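Local coordinates for protein type I modular polyketide synthase (Streptomyces albus subsp. albus, PDB 6IYR) that probably transfers malonyl-type extender units from coenzyme A to the carrier protein of module 8 during assembly of the polyketide salinomycin, at residues 161-166 against 237-242; 259-264 against 300-305; 356-361 against 384-389. All blocks are in the same frame, centred on the assembly; numbering follows the deposited sequence.

The three contacts follow one another along the chain without interlocking: contact 1 closes before contact 2 opens, and contact 2 before contact 3. Contact 1 (161-166 with 237-242) joins helices 151-164 and 235-248 of the larger lobe. Strand 257-261 comes next after helix 235-248 and is the first strand of the small ferredoxin-like subdomain, whose helix 296-308 it meets in contact 2. Contact 3 then sets the short strand 358-359 against helix 379-388, just before strand 393-396 of the parallel sheet. The centre of contact 1 lies about 36 Å from that of contact 2 and about 27 Å from that of contact 3; the three are independent packing sites in one acyltransferase domain.

Contact 1: residues 161-166 against 237-242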
loop_
_atom_site.group_PDB
_atom_site.type_symbol
_atom_site.label_atom_id
_atom_site.label_comp_id
_atom_site.label_asym_id
_atom_site.label_seq_id
_atom_site.Cartn_x
_atom_site.Cartn_y
_atom_site.Cartn_z
ATOM N N ALA A 161 16.513 -8.358 -2.581
ATOM C CA ALA A 161 16.921 -9.772 -2.667
ATOM C C ALA A 161 18.324 -9.977 -2.053
ATOM O O ALA A 161 18.570 -10.972 -1.354
ATOM C CB ALA A 161 16.899 -10.270 -4.089
ATOM N N ASP A 162 19.237 -9.034 -2.279
ATOM C CA ASP A 162 20.570 -9.147 -1.647
ATOM C C ASP A 162 20.462 -9.032 -0.125
ATOM O O ASP A 162 21.115 -9.784 0.597
ATOM C CB ASP A 162 21.550 -8.084 -2.164
ATOM C CG ASP A 162 21.855 -8.226 -3.648
ATOM O OD1 ASP A 162 21.858 -9.360 -4.188
ATOM O OD2 ASP A 162 22.121 -7.181 -4.266
ATOM N N ALA A 163 19.621 -8.116 0.349
ATOM C CA ALA A 163 19.452 -7.922 1.773
ATOM C C ALA A 163 18.938 -9.183 2.453
ATOM O O ALA A 163 19.321 -9.503 3.589
ATOM C CB ALA A 163 18.562 -6.744 2.033
ATOM N N LEU A 164 18.141 -9.957 1.731
ATOM C CA LEU A 164 17.451 -11.106 2.299
ATOM C C LEU A 164 18.347 -12.307 2.266
ATOM O O LEU A 164 18.091 -13.299 2.947
ATOM C CB LEU A 164 16.131 -11.456 1.522
ATOM C CG LEU A 164 14.964 -10.551 1.885
ATOM C CD1 LEU A 164 13.918 -10.533 0.788
ATOM C CD2 LEU A 164 14.339 -10.865 3.255
ATOM N N ALA A 165 19.304 -12.297 1.363
ATOM C CA ALA A 165 19.975 -13.527 0.998
ATOM C C ALA A 165 20.733 -14.233 2.142
ATOM O O ALA A 165 20.922 -15.457 2.104
ATOM C CB ALA A 165 20.926 -13.274 -0.151
ATOM N N PRO A 166 21.198 -13.480 3.143
ATOM C CA PRO A 166 21.825 -14.209 4.249
ATOM C C PRO A 166 20.815 -15.011 5.038
ATOM O O PRO A 166 21.163 -15.961 5.724
ATOM C CB PRO A 166 22.407 -13.106 5.119
ATOM C CG PRO A 166 22.485 -11.909 4.242
ATOM C CD PRO A 166 21.337 -12.027 3.288
ATOM N N ASP A 237 19.139 -4.662 7.799
ATOM C CA ASP A 237 18.459 -4.837 9.068
ATOM C C ASP A 237 16.953 -5.048 8.907
ATOM O O ASP A 237 16.386 -5.863 9.613
ATOM C CB ASP A 237 18.724 -3.675 10.009
ATOM C CG ASP A 237 20.111 -3.796 10.720
ATOM O OD1 ASP A 237 20.751 -4.867 10.641
ATOM O OD2 ASP A 237 20.464 -2.864 11.461
ATOM N N ALA A 238 16.304 -4.292 8.026
ATOM C CA ALA A 238 14.879 -4.485 7.797
ATOM C C ALA A 238 14.605 -5.876 7.215
ATOM O O ALA A 238 13.711 -6.553 7.664
ATOM C CB ALA A 238 14.309 -3.368 6.928
ATOM N N ALA A 239 15.505 -6.380 6.382
ATOM C CA ALA A 239 15.349 -7.692 5.819
ATOM C C ALA A 239 15.512 -8.757 6.882
ATOM O O ALA A 239 14.910 -9.821 6.816
ATOM C CB ALA A 239 16.379 -7.917 4.727
ATOM N N LYS A 240 16.497 -8.576 7.743
ATOM C CA LYS A 240 16.662 -9.483 8.833
ATOM C C LYS A 240 15.375 -9.529 9.713
ATOM O O LYS A 240 14.866 -10.599 9.990
ATOM C CB LYS A 240 17.887 -9.078 9.640
ATOM C CG LYS A 240 18.201 -9.963 10.818
ATOM C CD LYS A 240 19.385 -9.341 11.577
ATOM C CE LYS A 240 20.077 -10.334 12.484
ATOM N NZ LYS A 240 21.442 -9.875 12.850
ATOM N N VAL A 241 14.857 -8.383 10.127
ATOM C CA VAL A 241 13.616 -8.363 10.925
ATOM C C VAL A 241 12.491 -9.075 10.190
ATOM O O VAL A 241 11.848 -9.959 10.763
ATOM C CB VAL A 241 13.176 -6.945 11.291
ATOM C CG1 VAL A 241 11.849 -6.946 12.047
ATOM C CG2 VAL A 241 14.230 -6.276 12.170
ATOM N N SER A 242 12.417 -8.875 8.870
ATOM C CA SER A 242 11.313 -9.425 8.107
ATOM C C SER A 242 11.410 -10.936 8.068
ATOM O O SER A 242 10.445 -11.630 8.373
ATOM C CB SER A 242 11.276 -8.865 6.677
ATOM O OG SER A 242 10.244 -9.525 5.946
#
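With chi1 at -79°, L164 holds CG beside its backbone N and anti to the carbonyl carbon, and a chi2 of 158° extends CD1 along the chain and leaves CD2, the other branch, turned to A239. The side chain of L164 does not set out from the backbone straight at the other helix; the branch end makes the approach. CD2 comes 3.9 Å from A239 CB and 3.8 Å from A239 O, lying against the methyl and the backbone carbonyl together.

A163 meets the same alanine from the neighbouring position in its helix. The CB atoms of A163 and A239 face each other 3.7 Å apart, and the methyl of A239 also presses on the main chain of A163, with CB 3.5 Å from A163 O. One small methyl group is thus received by an alanine methyl, a peptide carbonyl and a leucine branch. Because two of the three side chains are alanines, the backbones come close: the CA atoms of L164 and A239 are 5.3 Å apart. No hydrogen bond crosses the contact.

L164 and A163 have further apolar neighbours. L164 also touches P193 of helix 188-208 and A243 one turn further along helix 235-248, while A163 rests on L235. Helix 235-248 also packs A238 and V241 against helix 222-230, which follows the probable nucleophile elbow. The arrangement is close, alanine-mediated helix-helix packing, here joining the C-terminal end of helix 151-164 to the helical layer of the alpha/beta-hydrolase-like lobe of the acyltransferase.

Contact 2: residues 259-264 against 300-305; sequences VSVAEA and DELMAA
Strand 259-261 and helix 300-305 run nearly parallel, their axes 9.9 Å apart at closest approach and inclined by 23°, with V259 level with M303. V259 and V261 leave the backbone toward the helix and S260 away from it, as expected of neighbouring positions on a strand.

V259 does most of the work by dividing its two methyls between successive helix residues. Its CG2 meets L302 CD2 at 3.7 Å, whereas CG1 lies 4.0 Å from M303 SD and also approaches M303 CG. A chi1 of -38° sets CG1 beside the backbone N and leaves CG2 wedged between that N and the carbonyl carbon, a rotation that points CG1 at M303 and CG2 at L302. L302, with CG anti to its backbone N (chi1 173°), reaches down to the sheet; its CD2 serves V261 too, 4.3 Å from V261 CG2. M303 comes in from the flank, its SD crossing V259 CG1 at an angle.

Strand 257-261 is flanked by antiparallel strands 289-294 and 313-316, and helix 296-308 links those two across it: the second half of a ferredoxin-like beta-alpha-beta-beta-alpha-beta subdomain. Backbone bonds of V259 with V292 and of S260 with R314 belong to that sheet. Elsewhere on the helix, E301 OE1 pairs with R278 in a salt bridge and takes a hydrogen bond from W275 NE1.

Only methyl, methylene and thioether groups meet between strand and helix, so this interface rests on shape and exclusion of water, while the polar backbone of the strand is bonded to its neighbours in the sheet.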
loop_
_atom_site.group_PDB
_atom_site.type_symbol
_atom_site.label_atom_id
_atom_site.label_comp_id
_atom_site.label_asym_id
_atom_site.label_seq_id
_atom_site.Cartn_x
_atom_site.Cartn_y
_atom_site.Cartn_z
ATOM N N VAL A 259 -10.461 -13.040 12.521
ATOM C CA VAL A 259 -11.701 -12.708 11.894
ATOM C C VAL A 259 -11.924 -11.198 11.921
ATOM O O VAL A 259 -11.621 -10.503 12.911
ATOM C CB VAL A 259 -12.926 -13.475 12.480
ATOM C CG1 VAL A 259 -12.595 -14.917 12.837
ATOM C CG2 VAL A 259 -13.550 -12.759 13.639
ATOM N N SER A 260 -12.441 -10.692 10.810
ATOM C CA SER A 260 -12.834 -9.288 10.713
ATOM C C SER A 260 -14.223 -9.139 11.285
ATOM O O SER A 260 -15.102 -9.996 11.070
ATOM C CB SER A 260 -12.850 -8.815 9.267
ATOM O OG SER A 260 -13.708 -9.651 8.522
ATOM N N VAL A 261 -14.412 -8.069 12.037
ATOM C CA VAL A 261 -15.689 -7.768 12.659
ATOM C C VAL A 261 -16.027 -6.335 12.374
ATOM O O VAL A 261 -15.227 -5.420 12.662
ATOM C CB VAL A 261 -15.625 -7.941 14.178
ATOM C CG1 VAL A 261 -17.012 -7.805 14.757
ATOM C CG2 VAL A 261 -15.041 -9.300 14.528
ATOM N N ALA A 262 -17.180 -6.141 11.750
ATOM C CA ALA A 262 -17.610 -4.817 11.341
ATOM C C ALA A 262 -18.288 -4.173 12.513
ATOM O O ALA A 262 -19.482 -4.016 12.504
ATOM C CB ALA A 262 -18.576 -4.880 10.156
ATOM N N GLU A 263 -17.526 -3.849 13.543
ATOM C CA GLU A 263 -18.076 -3.277 14.745
ATOM C C GLU A 263 -16.976 -2.359 15.251
ATOM O O GLU A 263 -15.801 -2.631 15.040
ATOM C CB GLU A 263 -18.345 -4.403 15.744
ATOM C CG GLU A 263 -19.131 -4.014 16.993
ATOM C CD GLU A 263 -19.612 -5.230 17.832
ATOM O OE1 GLU A 263 -20.779 -5.232 18.266
ATOM O OE2 GLU A 263 -18.808 -6.147 18.146
ATOM N N ALA A 264 -17.352 -1.295 15.945
ATOM C CA ALA A 264 -16.389 -0.415 16.590
ATOM C C ALA A 264 -15.543 -1.110 17.646
ATOM O O ALA A 264 -16.027 -1.921 18.445
ATOM C CB ALA A 264 -17.104 0.778 17.210
ATOM N N ASP A 300 -14.727 -19.334 15.842
ATOM C CA ASP A 300 -16.046 -19.819 15.372
ATOM C C ASP A 300 -17.192 -19.269 16.247
ATOM O O ASP A 300 -18.263 -18.934 15.746
ATOM C CB ASP A 300 -16.111 -21.366 15.383
ATOM C CG ASP A 300 -15.243 -22.016 14.297
ATOM O OD1 ASP A 300 -14.988 -21.370 13.273
ATOM O OD2 ASP A 300 -14.747 -23.131 14.513
ATOM N N GLU A 301 -17.033 -19.330 17.564
ATOM C CA GLU A 301 -18.117 -18.886 18.438
ATOM C C GLU A 301 -18.250 -17.373 18.485
ATOM O O GLU A 301 -19.358 -16.853 18.516
ATOM C CB GLU A 301 -18.005 -19.471 19.841
ATOM C CG GLU A 301 -16.605 -19.832 20.216
ATOM C CD GLU A 301 -16.504 -20.818 21.359
ATOM O OE1 GLU A 301 -15.880 -20.420 22.356
ATOM O OE2 GLU A 301 -16.860 -22.010 21.200
ATOM N N LEU A 302 -17.149 -16.672 18.227
ATOM C CA LEU A 302 -17.240 -15.209 18.030
ATOM C C LEU A 302 -18.085 -14.836 16.811
ATOM O O LEU A 302 -19.004 -13.998 16.892
ATOM C CB LEU A 302 -15.823 -14.598 17.884
ATOM C CG LEU A 302 -15.873 -13.102 17.509
ATOM C CD1 LEU A 302 -16.462 -12.345 18.674
ATOM C CD2 LEU A 302 -14.476 -12.598 17.198
ATOM N N MET A 303 -17.832 -15.510 15.694
ATOM C CA MET A 303 -18.612 -15.238 14.488
ATOM C C MET A 303 -20.114 -15.529 14.662
ATOM O O MET A 303 -20.966 -14.742 14.276
ATOM C CB MET A 303 -18.055 -16.036 13.312
ATOM C CG MET A 303 -16.739 -15.504 12.782
ATOM S SD MET A 303 -16.021 -16.532 11.492
ATOM C CE MET A 303 -17.357 -16.542 10.296
ATOM N N ALA A 304 -20.426 -16.634 15.301
ATOM C CA ALA A 304 -21.815 -16.979 15.569
ATOM C C ALA A 304 -22.475 -15.913 16.469
ATOM O O ALA A 304 -23.566 -15.411 16.182
ATOM C CB ALA A 304 -21.862 -18.352 16.242
ATOM N N ALA A 305 -21.750 -15.481 17.493
ATOM C CA ALA A 305 -22.254 -14.435 18.353
ATOM C C ALA A 305 -22.506 -13.132 17.583
ATOM O O ALA A 305 -23.549 -12.483 17.752
ATOM C CB ALA A 305 -21.305 -14.225 19.517
#

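Contact 3: residues 356-361 against 384-389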
loop_
_atom_site.group_PDB
_atom_site.type_symbol
_atom_site.label_atom_id
_atom_site.label_comp_id
_atom_site.label_asym_id
_atom_site.label_seq_id
_atom_site.Cartn_x
_atom_site.Cartn_y
_atom_site.Cartn_z
ATOM N N GLY A 356 1.218 4.712 18.555
ATOM C CA GLY A 356 0.352 5.828 18.203
ATOM C C GLY A 356 1.091 7.163 18.230
ATOM O O GLY A 356 0.455 8.184 18.198
ATOM N N GLU A 357 2.424 7.151 18.193
ATOM C CA GLU A 357 3.222 8.407 18.114
ATOM C C GLU A 357 4.281 8.349 17.042
ATOM O O GLU A 357 4.731 7.282 16.678
ATOM C CB GLU A 357 3.929 8.674 19.456
ATOM C CG GLU A 357 3.310 9.852 20.181
ATOM C CD GLU A 357 2.451 9.388 21.307
ATOM O OE1 GLU A 357 2.949 8.530 22.055
ATOM O OE2 GLU A 357 1.320 9.899 21.468
ATOM N N PHE A 358 4.717 9.519 16.566
ATOM C CA PHE A 358 5.874 9.591 15.710
ATOM C C PHE A 358 7.080 9.212 16.521
ATOM O O PHE A 358 7.137 9.482 17.725
ATOM C CB PHE A 358 6.057 11.011 15.193
ATOM C CG PHE A 358 5.026 11.426 14.199
ATOM C CD1 PHE A 358 5.146 11.054 12.883
ATOM C CD2 PHE A 358 3.997 12.243 14.563
ATOM C CE1 PHE A 358 4.228 11.462 11.948
ATOM C CE2 PHE A 358 3.056 12.632 13.642
ATOM C CZ PHE A 358 3.197 12.284 12.325
ATOM N N VAL A 359 8.007 8.532 15.883
ATOM C CA VAL A 359 9.180 8.023 16.564
ATOM C C VAL A 359 10.386 8.706 15.974
ATOM O O VAL A 359 10.378 9.183 14.828
ATOM C CB VAL A 359 9.385 6.491 16.407
ATOM C CG1 VAL A 359 8.225 5.744 16.992
ATOM C CG2 VAL A 359 9.629 6.103 14.955
ATOM N N THR A 360 11.455 8.694 16.741
ATOM C CA THR A 360 12.727 9.082 16.224
ATOM C C THR A 360 13.278 8.069 15.237
ATOM O O THR A 360 13.916 8.437 14.236
ATOM C CB THR A 360 13.727 9.316 17.390
ATOM O OG1 THR A 360 13.287 10.440 18.157
ATOM C CG2 THR A 360 15.104 9.609 16.830
ATOM N N GLY A 361 13.156 6.788 15.578
ATOM C CA GLY A 361 13.606 5.714 14.702
ATOM C C GLY A 361 14.639 4.840 15.369
ATOM O O GLY A 361 14.743 3.638 15.082
ATOM N N ARG A 384 -6.379 8.954 11.902
ATOM C CA ARG A 384 -7.035 10.104 12.481
ATOM C C ARG A 384 -6.006 11.170 12.831
ATOM O O ARG A 384 -6.230 12.329 12.613
ATOM C CB ARG A 384 -7.857 9.706 13.696
ATOM C CG ARG A 384 -9.193 9.084 13.343
ATOM C CD ARG A 384 -9.973 8.675 14.566
ATOM N NE ARG A 384 -11.247 8.077 14.206
ATOM C CZ ARG A 384 -12.372 8.758 14.098
ATOM N NH1 ARG A 384 -13.489 8.150 13.761
ATOM N NH2 ARG A 384 -12.377 10.052 14.329
ATOM N N THR A 385 -4.876 10.752 13.366
ATOM C CA THR A 385 -3.804 11.669 13.690
ATOM C C THR A 385 -3.346 12.419 12.437
ATOM O O THR A 385 -3.218 13.647 12.455
ATOM C CB THR A 385 -2.648 10.890 14.292
ATOM O OG1 THR A 385 -3.051 10.491 15.597
ATOM C CG2 THR A 385 -1.384 11.719 14.410
ATOM N N LEU A 386 -3.176 11.694 11.332
ATOM C CA LEU A 386 -2.675 12.315 10.108
ATOM C C LEU A 386 -3.692 13.249 9.456
ATOM O O LEU A 386 -3.357 14.340 8.987
ATOM C CB LEU A 386 -2.175 11.264 9.121
ATOM C CG LEU A 386 -1.000 10.503 9.709
ATOM C CD1 LEU A 386 -0.614 9.287 8.908
ATOM C CD2 LEU A 386 0.213 11.397 9.810
ATOM N N LEU A 387 -4.943 12.856 9.537
ATOM C CA LEU A 387 -6.029 13.644 9.022
ATOM C C LEU A 387 -6.076 14.958 9.774
ATOM O O LEU A 387 -6.181 16.025 9.172
ATOM C CB LEU A 387 -7.327 12.892 9.233
ATOM C CG LEU A 387 -8.007 12.285 8.011
ATOM C CD1 LEU A 387 -7.174 12.162 6.741
ATOM C CD2 LEU A 387 -8.733 11.024 8.388
ATOM N N ASP A 388 -5.985 14.885 11.095
ATOM C CA ASP A 388 -5.976 16.092 11.920
ATOM C C ASP A 388 -4.785 17.011 11.656
ATOM O O ASP A 388 -4.888 18.206 11.769
ATOM C CB ASP A 388 -6.018 15.748 13.400
ATOM C CG ASP A 388 -6.940 16.668 14.151
ATOM O OD1 ASP A 388 -8.161 16.591 13.904
ATOM O OD2 ASP A 388 -6.447 17.625 14.766
ATOM N N ARG A 389 -3.677 16.443 11.231
ATOM C CA ARG A 389 -2.553 17.226 10.790
ATOM C C ARG A 389 -2.640 17.677 9.330
ATOM O O ARG A 389 -1.707 18.286 8.824
ATOM C CB ARG A 389 -1.261 16.468 11.082
ATOM C CG ARG A 389 -1.071 16.299 12.596
ATOM C CD ARG A 389 -0.062 15.234 12.906
ATOM N NE ARG A 389 1.258 15.555 12.373
ATOM C CZ ARG A 389 2.169 16.262 13.042
ATOM N NH1 ARG A 389 1.877 16.691 14.252
ATOM N NH2 ARG A 389 3.367 16.538 12.524
#
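F358 and R389 reach for each other from opposite directions, one from a small beta-hairpin and the other from the residue just after a helix. The hairpin pairs strand 350-351 with the short, weakly bonded strand 358-359; helix 379-388 leads by a short connection into strand 393-396 of the parallel sheet in the larger lobe of the acyltransferase.

The phenyl ring and the guanidinium are far from parallel, their planes standing 56° apart, so this is no flat stack. F358 CE2 sits over one face of the guanidinium, 3.6 Å above its plane and displaced toward its rim. A bend at chi3 (62°) in the arginine chain brings the guanidinium face up to CE2: NE is 3.7 Å from F358 CE2, and R389 CZ is 3.8 Å from that same carbon.

L386, about a turn back on the helix, supplies the apolar side of the contact. It starts out aimed past the hairpin, but the branch end crosses toward the ring. F358 also lies on L351 of its partner strand, which L386 and T385 touch as well, so L351 meets both the ring and the helix. The arginine is tied to the chain elsewhere through its main chain, since R389 O accepts a hydrogen bond from R127 NH1. At the tip of the ring, F358 CZ lies 3.8 Å from R389 NE and 4.0 Å from L386 CD2.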